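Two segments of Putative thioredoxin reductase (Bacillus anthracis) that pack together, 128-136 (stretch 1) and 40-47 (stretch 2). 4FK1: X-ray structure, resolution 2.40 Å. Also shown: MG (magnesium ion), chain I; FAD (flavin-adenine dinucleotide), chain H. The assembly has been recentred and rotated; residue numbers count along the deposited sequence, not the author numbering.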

# COMPACT_ATOMS: atom_id res chain seq x y z
N TYR C 128 24.41 5.69 -15.71
CA TYR C 128 24.43 6.40 -14.43
C TYR C 128 23.15 6.20 -13.60
O TYR C 128 23.18 6.27 -12.36
CB TYR C 128 24.72 7.89 -14.66
CG TYR C 128 26.10 8.11 -15.28
CD1 TYR C 128 27.20 8.42 -14.48
CD2 TYR C 128 26.30 7.97 -16.65
CE1 TYR C 128 28.45 8.59 -15.03
CE2 TYR C 128 27.56 8.13 -17.22
CZ TYR C 128 28.62 8.44 -16.39
OH TYR C 128 29.87 8.60 -16.93
N TYR C 129 22.04 5.93 -14.28
CA TYR C 129 20.74 5.75 -13.63
C TYR C 129 20.68 4.47 -12.79
O TYR C 129 20.96 3.37 -13.28
CB TYR C 129 19.65 5.74 -14.71
CG TYR C 129 18.24 5.84 -14.20
CD1 TYR C 129 17.75 7.04 -13.70
CD2 TYR C 129 17.38 4.74 -14.26
CE1 TYR C 129 16.44 7.14 -13.26
CE2 TYR C 129 16.07 4.84 -13.83
CZ TYR C 129 15.60 6.04 -13.34
OH TYR C 129 14.31 6.15 -12.89
N GLY C 130 20.29 4.63 -11.52
CA GLY C 130 20.38 3.58 -10.52
C GLY C 130 21.66 3.61 -9.69
O GLY C 130 21.74 3.01 -8.62
N LYS C 131 22.68 4.33 -10.18
CA LYS C 131 23.98 4.37 -9.51
C LYS C 131 24.26 5.72 -8.86
O LYS C 131 24.52 5.81 -7.66
CB LYS C 131 25.10 3.98 -10.47
CG LYS C 131 25.01 2.52 -10.91
CD LYS C 131 26.23 2.04 -11.66
CE LYS C 131 25.86 0.89 -12.60
NZ LYS C 131 26.93 -0.13 -12.74
N SER C 132 24.19 6.78 -9.67
CA SER C 132 24.38 8.15 -9.20
C SER C 132 23.26 9.13 -9.64
O SER C 132 23.11 10.20 -9.03
CB SER C 132 25.76 8.67 -9.59
OG SER C 132 26.13 8.27 -10.91
N LEU C 133 22.50 8.78 -10.68
CA LEU C 133 21.33 9.56 -11.10
C LEU C 133 20.07 8.78 -10.78
O LEU C 133 20.04 7.57 -10.92
CB LEU C 133 21.34 9.88 -12.61
CG LEU C 133 22.44 10.80 -13.14
CD1 LEU C 133 22.31 11.01 -14.67
CD2 LEU C 133 22.42 12.13 -12.36
N PHE C 134 19.02 9.49 -10.38
CA PHE C 134 17.79 8.87 -9.92
C PHE C 134 16.62 9.71 -10.34
O PHE C 134 16.80 10.77 -10.92
CB PHE C 134 17.80 8.72 -8.41
CG PHE C 134 18.93 7.89 -7.91
CD1 PHE C 134 18.82 6.50 -7.88
CD2 PHE C 134 20.12 8.48 -7.49
CE1 PHE C 134 19.87 5.71 -7.43
CE2 PHE C 134 21.17 7.71 -7.03
CZ PHE C 134 21.05 6.32 -6.99
N SER C 135 15.42 9.27 -10.01
CA SER C 135 14.23 9.99 -10.44
C SER C 135 13.28 10.31 -9.30
O SER C 135 12.40 11.15 -9.46
CB SER C 135 13.51 9.27 -11.59
OG SER C 135 13.16 7.93 -11.25
N CYS C 136 13.43 9.68 -8.15
CA CYS C 136 12.60 10.06 -7.01
C CYS C 136 13.41 10.40 -5.77
O CYS C 136 14.12 9.55 -5.25
CB CYS C 136 11.52 9.01 -6.66
SG CYS C 136 10.31 9.69 -5.43
MG MG I . 18.56 3.84 -3.78
PA FAD H . 7.53 -3.55 -11.36
O1A FAD H . 8.14 -3.98 -10.13
O2A FAD H . 8.36 -2.84 -12.30
O5B FAD H . 7.00 -4.86 -12.00
C5B FAD H . 6.81 -5.05 -13.37
C4B FAD H . 7.10 -6.50 -13.61
O4B FAD H . 6.44 -6.87 -14.79
C3B FAD H . 8.57 -6.70 -13.84
O3B FAD H . 9.04 -7.74 -12.99
C2B FAD H . 8.68 -7.17 -15.25
O2B FAD H . 9.65 -8.20 -15.29
C1B FAD H . 7.30 -7.71 -15.52
N9A FAD H . 6.94 -7.70 -16.94
C8A FAD H . 6.74 -6.63 -17.70
N7A FAD H . 6.43 -6.98 -18.95
C5A FAD H . 6.43 -8.30 -19.00
C6A FAD H . 6.18 -9.32 -20.02
N6A FAD H . 5.87 -8.98 -21.26
N1A FAD H . 6.28 -10.59 -19.66
C2A FAD H . 6.60 -10.95 -18.42
N3A FAD H . 6.83 -10.09 -17.45
C4A FAD H . 6.76 -8.78 -17.67
N1 FAD H . 10.73 2.37 -5.04
C2 FAD H . 10.84 2.38 -3.71
O2 FAD H . 9.85 2.17 -3.04
N3 FAD H . 11.97 2.62 -3.09
C4 FAD H . 13.08 2.86 -3.75
O4 FAD H . 14.12 3.09 -3.15
C4X FAD H . 13.05 2.87 -5.22
N5 FAD H . 14.14 3.11 -5.94
C5X FAD H . 14.08 3.09 -7.26
C6 FAD H . 15.22 3.35 -7.98
C7 FAD H . 15.20 3.34 -9.35
C7M FAD H . 16.45 3.62 -10.12
C8 FAD H . 13.94 3.07 -10.04
C8M FAD H . 13.89 3.05 -11.53
C9 FAD H . 12.79 2.81 -9.33
C9A FAD H . 12.81 2.82 -7.96
N10 FAD H . 11.66 2.56 -7.23
C10 FAD H . 11.76 2.59 -5.84
C1' FAD H . 10.39 2.30 -7.89
C2' FAD H . 9.89 0.90 -7.73
O2' FAD H . 10.79 0.09 -8.43
C3' FAD H . 8.54 0.79 -8.38
O3' FAD H . 7.74 1.79 -7.82
C4' FAD H . 7.85 -0.54 -8.19
O4' FAD H . 8.62 -1.55 -8.79
C5' FAD H . 6.49 -0.60 -8.84
O5' FAD H . 6.07 -1.94 -8.80
P FAD H . 5.24 -2.66 -9.91
O1P FAD H . 4.94 -4.00 -9.46
O2P FAD H . 4.13 -1.81 -10.26
O3P FAD H . 6.19 -2.74 -11.16
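Stretch 2, residues 40-47: NRNRVTQN

Packing of residues 40-47 on residues 128-136 of the putative thioredoxin reductase, two segments of one chain whose touching residues lie at least 84 positions apart. Stretch 2 enters as a loop at N40, makes a short 3-10 turn over 41-44 and leaves as an irregular, more open chain from T45 to N47. The turn is held by R43 N to N40 O (3.0 Å) and, weakly, by T45 N to N42 O (3.3 Å); side-chain bonds from R43 NH1 to N40 O (2.6 Å) and from N40 ND2 to N42 OD1 (2.7 Å) brace its start. Stretch 1 is mostly loop, with a short strand at L133 and F134. In it, Y128 O accepts from the backbone N of K131, S132 and L133, and G130 N bonds to L133 O (3.0 Å).

V44, T45 and Q46 sit against Y129, G130 and K131 in the same order, so the two chains run the same way locally. The closest CA atoms are those of G130 and T45, 4.0 Å apart, and G130 CA lies 3.6 Å from V44 O. Glycine suits this spot: an ideal CB would point toward stretch 2 and sit 2.3 Å from V44 O, a clash, and at phi/psi 94/-17 it would also be jammed against the carbonyl O of Y129.

One apolar side-chain contact joins the segments, V44 CG2 to Y129 CD2 at 4.0 Å; the CA-to-CB bond of V44 points toward stretch 1. Van der Waals contacts between carbon and polar atoms add to it: V44 CG2 is 3.6 Å from Y129 O, and K131 CG is 3.9 Å from NE2 of Q46, a poorly ordered residue that also touches a crystal neighbour. The F134 ring meets T45 OG1 at its edge, CE1 to OG1 4.0 Å.

No clear direct hydrogen bond crosses the interface; water links the segments instead. Water 1 donates to V44 O (2.9 Å) and Y129 O (3.0 Å), joining two carbonyls that could not pair directly. Water 2 donates to G130 O (3.1 Å) and hydrogen-bonds T45 OG1 (2.9 Å). S135 OG donates to Y129 OH (2.7 Å), and both oxygens lie at the edge of the R41 guanidinium.

FAD borders both segments. Its C8M lies over one face of the R41 guanidinium and 3.4 Å from Y129 OH; C7M is 3.9 Å from T45 CB and 4.0 Å from G130 CA. Beyond T45, N47 OD1 binds magnesium at 2.0 Å, and water 3, a ligand of the same ion, hydrogen-bonds T45 OG1 (3.1 Å).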

# COMPACT_ATOMS: atom_id res chain seq x y z
N ASN C 40 12.00 -5.45 -14.79
CA ASN C 40 11.65 -4.40 -13.84
C ASN C 40 12.62 -3.19 -13.89
O ASN C 40 13.84 -3.36 -13.86
CB ASN C 40 11.57 -4.99 -12.41
CG ASN C 40 12.79 -5.86 -12.04
OD1 ASN C 40 13.15 -6.80 -12.76
ND2 ASN C 40 13.44 -5.52 -10.92
N ARG C 41 12.07 -1.97 -14.00
CA ARG C 41 12.85 -0.74 -14.13
C ARG C 41 13.87 -0.62 -12.98
O ARG C 41 15.02 -0.23 -13.19
CB ARG C 41 11.94 0.52 -14.23
CG ARG C 41 11.08 0.79 -12.96
CD ARG C 41 10.02 1.93 -13.06
NE ARG C 41 10.59 3.23 -12.77
CZ ARG C 41 10.25 4.03 -11.76
NH1 ARG C 41 9.32 3.70 -10.89
NH2 ARG C 41 10.88 5.19 -11.62
N ASN C 42 13.46 -1.00 -11.77
CA ASN C 42 14.35 -0.89 -10.61
C ASN C 42 15.45 -1.95 -10.51
O ASN C 42 16.15 -2.02 -9.51
CB ASN C 42 13.55 -0.82 -9.30
CG ASN C 42 13.06 -2.20 -8.82
OD1 ASN C 42 13.03 -3.18 -9.58
ND2 ASN C 42 12.66 -2.26 -7.54
N ARG C 43 15.61 -2.78 -11.53
CA ARG C 43 16.67 -3.77 -11.46
C ARG C 43 18.04 -3.10 -11.54
O ARG C 43 19.04 -3.69 -11.13
CB ARG C 43 16.52 -4.82 -12.56
CG ARG C 43 17.01 -4.38 -13.94
CD ARG C 43 16.46 -5.33 -15.01
NE ARG C 43 16.63 -4.84 -16.38
CZ ARG C 43 15.87 -3.90 -16.94
NH1 ARG C 43 14.88 -3.33 -16.26
NH2 ARG C 43 16.09 -3.51 -18.19
N VAL C 44 18.07 -1.86 -12.04
CA VAL C 44 19.32 -1.14 -12.28
C VAL C 44 19.86 -0.48 -11.03
O VAL C 44 20.97 0.04 -11.03
CB VAL C 44 19.17 -0.04 -13.35
CG1 VAL C 44 18.66 -0.64 -14.65
CG2 VAL C 44 18.26 1.07 -12.86
N THR C 45 19.07 -0.48 -9.96
CA THR C 45 19.48 0.14 -8.71
C THR C 45 20.02 -0.94 -7.74
O THR C 45 19.67 -2.12 -7.85
CB THR C 45 18.29 0.87 -8.08
OG1 THR C 45 18.77 1.90 -7.21
CG2 THR C 45 17.43 -0.09 -7.28
N GLN C 46 20.86 -0.52 -6.80
CA GLN C 46 21.59 -1.47 -5.95
C GLN C 46 20.90 -1.69 -4.62
O GLN C 46 21.08 -2.72 -3.97
CB GLN C 46 23.03 -0.99 -5.71
CG GLN C 46 23.69 -0.33 -6.91
CD GLN C 46 23.82 -1.26 -8.10
OE1 GLN C 46 24.07 -2.46 -7.94
NE2 GLN C 46 23.63 -0.72 -9.30
N ASN C 47 20.10 -0.71 -4.22
CA ASN C 47 19.40 -0.76 -2.96
C ASN C 47 17.97 -0.29 -3.14
O ASN C 47 17.58 0.16 -4.21
CB ASN C 47 20.09 0.13 -1.93
CG ASN C 47 20.08 1.61 -2.35
OD1 ASN C 47 19.05 2.16 -2.75
ND2 ASN C 47 21.25 2.25 -2.25
O HOH W 1 22.68 0.96 -13.12
O HOH W 2 21.01 2.74 -5.63
O HOH W 3 17.05 3.13 -4.94
O HOH W 4 19.41 5.16 -2.42
O HOH W 5 17.07 3.63 -2.31